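Local coordinates for ankyrin repeat and SOCS BOX protein 11 (Homo sapiens, PDB 4UUC), which acts as the substrate-recognition component of a cullin-5 E3 ubiquitin ligase that marks proteins such as BIK for proteasomal degradation, this piece being its ankyrin repeat domain, at residues Ile106-Ala109 and Val110-His114; Gly113-Glu116 and Cys117-Leu121; Cys150-Lys153 and Leu154-Gly158. All coordinates share one frame; numbering follows the deposited sequence.

Contact 1 of 3, residues Ile106-Ala109 and Val110-His114; sequences IHEA and VKRGH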
# COMPACT_ATOMS: atom_id res chain seq x y z
N ILE A 106 0.08 -3.15 -2.40
CA ILE A 106 -0.76 -3.09 -1.20
C ILE A 106 -0.06 -2.35 -0.05
O ILE A 106 -0.71 -1.62 0.70
CB ILE A 106 -1.20 -4.51 -0.73
CG1 ILE A 106 -2.35 -4.38 0.28
CG2 ILE A 106 -0.03 -5.30 -0.14
CD1 ILE A 106 -2.94 -5.71 0.72
N HIS A 107 1.26 -2.50 0.07
CA HIS A 107 1.98 -1.84 1.15
C HIS A 107 2.00 -0.32 0.98
O HIS A 107 1.91 0.42 1.96
CB HIS A 107 3.41 -2.38 1.26
CG HIS A 107 3.47 -3.80 1.71
ND1 HIS A 107 3.20 -4.86 0.87
CD2 HIS A 107 3.73 -4.34 2.93
CE1 HIS A 107 3.31 -5.99 1.55
NE2 HIS A 107 3.63 -5.71 2.80
N GLU A 108 2.08 0.14 -0.26
CA GLU A 108 2.02 1.58 -0.53
C GLU A 108 0.60 2.10 -0.28
O GLU A 108 0.43 3.18 0.29
CB GLU A 108 2.46 1.89 -1.95
CG GLU A 108 2.57 3.38 -2.26
CD GLU A 108 3.67 4.07 -1.46
OE1 GLU A 108 4.62 3.38 -1.02
OE2 GLU A 108 3.59 5.30 -1.28
N ALA A 109 -0.40 1.35 -0.72
CA ALA A 109 -1.79 1.74 -0.49
C ALA A 109 -2.06 1.93 1.00
O ALA A 109 -2.64 2.93 1.42
CB ALA A 109 -2.75 0.72 -1.07
N VAL A 110 -1.63 0.95 1.81
CA VAL A 110 -1.85 1.01 3.25
C VAL A 110 -1.09 2.19 3.86
O VAL A 110 -1.65 2.93 4.65
CB VAL A 110 -1.42 -0.30 3.94
CG1 VAL A 110 -1.48 -0.15 5.47
CG2 VAL A 110 -2.30 -1.44 3.49
N LYS A 111 0.17 2.35 3.49
CA LYS A 111 0.97 3.47 3.98
C LYS A 111 0.24 4.81 3.81
O LYS A 111 0.23 5.64 4.72
CB LYS A 111 2.32 3.53 3.25
CG LYS A 111 3.17 4.74 3.61
CD LYS A 111 4.54 4.66 2.92
CE LYS A 111 5.39 5.88 3.22
NZ LYS A 111 6.76 5.74 2.65
N ARG A 112 -0.40 4.99 2.66
CA ARG A 112 -1.09 6.24 2.35
C ARG A 112 -2.53 6.28 2.86
O ARG A 112 -3.22 7.29 2.69
CB ARG A 112 -1.08 6.47 0.84
CG ARG A 112 0.32 6.73 0.28
CD ARG A 112 0.29 6.83 -1.23
NE ARG A 112 1.63 7.09 -1.77
CZ ARG A 112 2.01 8.21 -2.39
NH1 ARG A 112 1.16 9.22 -2.57
NH2 ARG A 112 3.25 8.32 -2.83
N GLY A 113 -2.99 5.20 3.48
CA GLY A 113 -4.33 5.13 4.03
C GLY A 113 -5.41 4.93 2.99
O GLY A 113 -6.57 5.30 3.20
N HIS A 114 -5.05 4.34 1.85
CA HIS A 114 -6.01 4.09 0.78
C HIS A 114 -6.72 2.76 1.00
O HIS A 114 -6.42 1.75 0.35
CB HIS A 114 -5.30 4.09 -0.58
CG HIS A 114 -4.67 5.41 -0.92
ND1 HIS A 114 -5.20 6.62 -0.54
CD2 HIS A 114 -3.55 5.70 -1.63
CE1 HIS A 114 -4.44 7.60 -0.99
NE2 HIS A 114 -3.43 7.06 -1.65
O HOH W 1 6.76 4.76 0.06
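Glu108 and Arg112, four residues apart, are joined by a salt bridge at the C-terminal end of helix 105-111 in ankyrin repeat 4, where a Schellman motif closes the helix. Glu108 carries CG anti to its backbone nitrogen and then bends at chi2 (65°), a shape that turns the carboxylate toward the C-terminal end of the helix. There the anti lone pair of Glu108 OE2 accepts a hydrogen bond from Arg112 NE, the two atoms 2.7 Å apart and the bond nearly straight (170°). The carboxylate sits at the guanidinium edge with the two planes 58° apart, and the accompanying bond from Arg112 NH2 to the same oxygen is weak. The other oxygen works separately: a water bridges Glu108 OE1 and Lys111 NZ, 2.8 Å from each, where the extended lysine chain ends. Both carboxylate oxygens are thus engaged, which probably restrains rotation of the group.

On the buried side, Ile106 CG1 lies 4.4 Å from Val110 CG2, and both residues also pack on Met118 of the following helix. His107 leans instead on helix 138-144, its ND1 hydrogen-bonded to Ser104 OG. At the helix end, Gly113 adopts positive phi and His114 N reaches back 2.8 Å to Ala109 O, while the His114 ring receives Arg112 CB over one face, 3.4 Å above its plane and offset toward the rim.

Contact 2 of 3, residues Gly113-Glu116 and Cys117-Leu121; sequences GHRE and CMEIL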
# COMPACT_ATOMS: atom_id res chain seq x y z
N GLY A 113 -2.99 5.20 3.48
CA GLY A 113 -4.33 5.13 4.03
C GLY A 113 -5.41 4.93 2.99
O GLY A 113 -6.57 5.30 3.20
N HIS A 114 -5.05 4.34 1.85
CA HIS A 114 -6.01 4.09 0.78
C HIS A 114 -6.72 2.76 1.00
O HIS A 114 -6.42 1.75 0.35
CB HIS A 114 -5.30 4.09 -0.58
CG HIS A 114 -4.67 5.41 -0.92
ND1 HIS A 114 -5.20 6.62 -0.54
CD2 HIS A 114 -3.55 5.70 -1.63
CE1 HIS A 114 -4.44 7.60 -0.99
NE2 HIS A 114 -3.43 7.06 -1.65
N ARG A 115 -7.69 2.77 1.90
CA ARG A 115 -8.31 1.54 2.37
C ARG A 115 -9.05 0.78 1.26
O ARG A 115 -9.00 -0.45 1.22
CB ARG A 115 -9.28 1.84 3.51
CG ARG A 115 -9.90 0.59 4.12
CD ARG A 115 -10.96 0.95 5.15
NE ARG A 115 -11.82 2.04 4.69
CZ ARG A 115 -12.69 1.94 3.69
NH1 ARG A 115 -12.83 0.79 3.04
NH2 ARG A 115 -13.41 2.99 3.34
N GLU A 116 -9.76 1.50 0.39
CA GLU A 116 -10.51 0.83 -0.67
C GLU A 116 -9.56 0.09 -1.63
O GLU A 116 -9.83 -1.04 -2.02
CB GLU A 116 -11.38 1.81 -1.45
CG GLU A 116 -12.20 1.13 -2.55
CD GLU A 116 -13.27 2.02 -3.16
OE1 GLU A 116 -13.31 3.23 -2.85
OE2 GLU A 116 -14.08 1.50 -3.96
N CYS A 117 -8.47 0.74 -2.01
CA CYS A 117 -7.46 0.10 -2.85
C CYS A 117 -6.92 -1.17 -2.18
O CYS A 117 -6.74 -2.20 -2.83
CB CYS A 117 -6.32 1.08 -3.16
SG CYS A 117 -6.81 2.45 -4.24
N MET A 118 -6.68 -1.09 -0.88
CA MET A 118 -6.24 -2.25 -0.10
C MET A 118 -7.24 -3.40 -0.21
O MET A 118 -6.87 -4.54 -0.50
CB MET A 118 -6.05 -1.85 1.37
CG MET A 118 -5.50 -2.95 2.28
SD MET A 118 -5.70 -2.56 4.04
CE MET A 118 -7.47 -2.75 4.24
N GLU A 119 -8.52 -3.09 0.00
CA GLU A 119 -9.56 -4.11 -0.01
C GLU A 119 -9.70 -4.77 -1.37
O GLU A 119 -9.90 -5.98 -1.46
CB GLU A 119 -10.90 -3.51 0.43
CG GLU A 119 -10.92 -3.13 1.90
CD GLU A 119 -12.30 -2.71 2.37
OE1 GLU A 119 -13.28 -3.41 2.03
OE2 GLU A 119 -12.41 -1.70 3.08
N ILE A 120 -9.60 -3.97 -2.44
CA ILE A 120 -9.67 -4.51 -3.79
C ILE A 120 -8.54 -5.51 -4.02
O ILE A 120 -8.76 -6.58 -4.59
CB ILE A 120 -9.61 -3.39 -4.85
CG1 ILE A 120 -10.87 -2.52 -4.77
CG2 ILE A 120 -9.49 -3.98 -6.26
CD1 ILE A 120 -10.79 -1.24 -5.58
N LEU A 121 -7.33 -5.16 -3.59
CA LEU A 121 -6.18 -6.04 -3.76
C LEU A 121 -6.36 -7.34 -2.98
O LEU A 121 -6.03 -8.42 -3.46
CB LEU A 121 -4.89 -5.34 -3.33
CG LEU A 121 -4.42 -4.20 -4.24
CD1 LEU A 121 -3.28 -3.44 -3.58
CD2 LEU A 121 -4.00 -4.72 -5.60
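His114 and Cys117 meet through their CB atoms, 4.1 Å apart, where helix 115-123, the second helix of the helix-turn-helix in ankyrin repeat 4, begins. His114 is the N-cap residue and the centre of an inverse gamma turn, directly before the helix. Its carbonyl oxygen accepts the first-turn bond from Met118 N at 3.1 Å, and its NE2 makes a weak bond to Cys79 O of a neighbouring helix.

Arg115 comes next and supplies the charged pair. CG stands anti to the backbone nitrogen (chi1 -176°), and a bend at chi3 folds the guanidinium back alongside Glu119, the two side chains pointing the same way. NH1 is paired with Glu119 OE2 in a salt bridge; the modelled separation of 2.5 Å is unusually short and its exact value doubtful. The oxygen lies close to the guanidinium plane, whereas NH1 comes to it from above the carboxylate plane. Glu119 OE1 also has a long, weak ion pair with Lys153 in the next repeat. The aliphatic part of Arg115 is used as well: its CG touches the Met118 methyl CE at 4.1 Å, and Met118 goes on to pack against Lys153 and Leu154.

Glu116, exposed and extended, closes the segment. Its carbonyl receives Ile120 N at 3.0 Å, Ile120 CG1 lies 3.3 Å from the same Glu116 O, and Glu116 CG meets Ile120 CD1 at 4.1 Å.

Contact 3 of 3, residues Cys150-Lys153 and Leu154-Gly158; sequences CVKK and LLELG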
# COMPACT_ATOMS: atom_id res chain seq x y z
N CYS A 150 -7.66 1.07 8.28
CA CYS A 150 -6.95 -0.04 7.64
C CYS A 150 -6.60 -1.13 8.66
O CYS A 150 -6.71 -2.32 8.36
CB CYS A 150 -5.67 0.46 6.96
SG CYS A 150 -5.97 1.39 5.44
N VAL A 151 -6.19 -0.71 9.85
CA VAL A 151 -5.90 -1.65 10.93
C VAL A 151 -7.15 -2.46 11.26
O VAL A 151 -7.11 -3.68 11.33
CB VAL A 151 -5.39 -0.92 12.20
CG1 VAL A 151 -5.34 -1.86 13.41
CG2 VAL A 151 -4.01 -0.32 11.96
N LYS A 152 -8.27 -1.76 11.44
CA LYS A 152 -9.52 -2.42 11.80
C LYS A 152 -9.95 -3.43 10.74
O LYS A 152 -10.27 -4.57 11.05
CB LYS A 152 -10.63 -1.38 12.00
CG LYS A 152 -11.97 -1.99 12.40
CD LYS A 152 -12.93 -0.94 12.90
CE LYS A 152 -14.22 -1.56 13.41
NZ LYS A 152 -15.05 -2.11 12.30
N LYS A 153 -9.91 -3.01 9.48
CA LYS A 153 -10.33 -3.86 8.37
C LYS A 153 -9.43 -5.09 8.22
O LYS A 153 -9.91 -6.20 8.01
CB LYS A 153 -10.35 -3.06 7.06
CG LYS A 153 -11.00 -3.79 5.90
CD LYS A 153 -12.51 -3.89 6.07
CE LYS A 153 -13.12 -4.91 5.12
NZ LYS A 153 -14.60 -4.98 5.27
N LEU A 154 -8.11 -4.88 8.31
CA LEU A 154 -7.16 -5.98 8.19
C LEU A 154 -7.37 -7.04 9.28
O LEU A 154 -7.34 -8.23 9.01
CB LEU A 154 -5.73 -5.45 8.24
CG LEU A 154 -5.25 -4.76 6.96
CD1 LEU A 154 -3.99 -3.93 7.22
CD2 LEU A 154 -4.98 -5.79 5.86
N LEU A 155 -7.58 -6.58 10.51
CA LEU A 155 -7.83 -7.49 11.63
C LEU A 155 -9.12 -8.27 11.41
O LEU A 155 -9.18 -9.48 11.64
CB LEU A 155 -7.88 -6.71 12.94
CG LEU A 155 -6.55 -6.13 13.42
CD1 LEU A 155 -6.76 -5.13 14.55
CD2 LEU A 155 -5.59 -7.24 13.86
N GLU A 156 -10.16 -7.57 10.97
CA GLU A 156 -11.46 -8.20 10.70
C GLU A 156 -11.37 -9.25 9.60
O GLU A 156 -12.09 -10.24 9.62
CB GLU A 156 -12.49 -7.14 10.32
CG GLU A 156 -12.91 -6.27 11.48
CD GLU A 156 -13.77 -5.09 11.06
OE1 GLU A 156 -13.94 -4.87 9.84
OE2 GLU A 156 -14.27 -4.39 11.96
N LEU A 157 -10.48 -9.03 8.63
CA LEU A 157 -10.30 -9.96 7.52
C LEU A 157 -9.37 -11.13 7.89
O LEU A 157 -9.16 -12.03 7.08
CB LEU A 157 -9.75 -9.22 6.30
CG LEU A 157 -10.72 -8.26 5.61
CD1 LEU A 157 -10.00 -7.44 4.54
CD2 LEU A 157 -11.89 -9.02 4.99
N GLY A 158 -8.82 -11.09 9.10
CA GLY A 158 -8.06 -12.21 9.62
C GLY A 158 -6.55 -12.08 9.55
O GLY A 158 -5.83 -13.08 9.61
O HOH W 2 -14.10 -1.87 9.22
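Val151 and Leu155 form the tight side of this helical turn, lying side by side with Val151 CG1 3.7 Å from Leu155 CD1. Both are buried. Val151 packs on Ala142 and Cys143, and Leu155 on Leu139, so this flank faces helix 138-144. Leu154 is buried too: with CG beside its own backbone nitrogen (chi1 -75°), it is set over the preceding turn, CG 3.2 Å from Cys150 O, and it also touches Ile128.

The opposite chemistry appears on the exposed flank. Lys152 runs outward until a bend at chi4 (-70°) turns its ammonium to Glu156, and the two form a salt bridge through Glu156 OE2; the modelled 2.4 Å between Lys152 NZ and that oxygen is too short for its exact value to be trusted. A water spans the pair more loosely, 3.2 Å from Lys152 NZ and 3.1 Å from Glu156 OE1. Lys153 lies between these two regimes. Its chain, bent at chi2, crosses that of Leu157 obliquely, CG 4.0 Å from Leu157 CD1. With an alanine in place of Lys153, Leu157 CD1 would probably lose the lysine methylenes that lie against it, and Glu119 its weak, long ion pair, though not its bridge to Arg115.

The helix then ends at Gly158, whose backbone angles would probably press a CB against the carbonyl oxygen of Leu157. With positive phi at Gly158 and bonds back into the last turn, among them Gly158 N to Leu155 O at 3.0 Å, helix 148-156 of ankyrin repeat 5 ends in a Schellman motif.

Contacts 1 and 2 share Gly113 and His114 and belong to consecutive helices of ankyrin repeat 4, whereas contact 3 lies in repeat 5. The first two meet directly, Ile106 CA against Leu121 CD1 and Ala109 CB against Cys117 CB. Contact 2 touches contact 3 across the repeat boundary, Arg115 CB against Cys150 SG; contacts 1 and 3 come close without touching. All three are partly buried, their centres about 3, 8 and 14 Å from the centre of the chain, and contact 3 has the most exposed residues. Each has an acid-base pair four residues apart, acid first in contact 1, base first in contacts 2 and 3; contacts 1 and 3 add a water beside it.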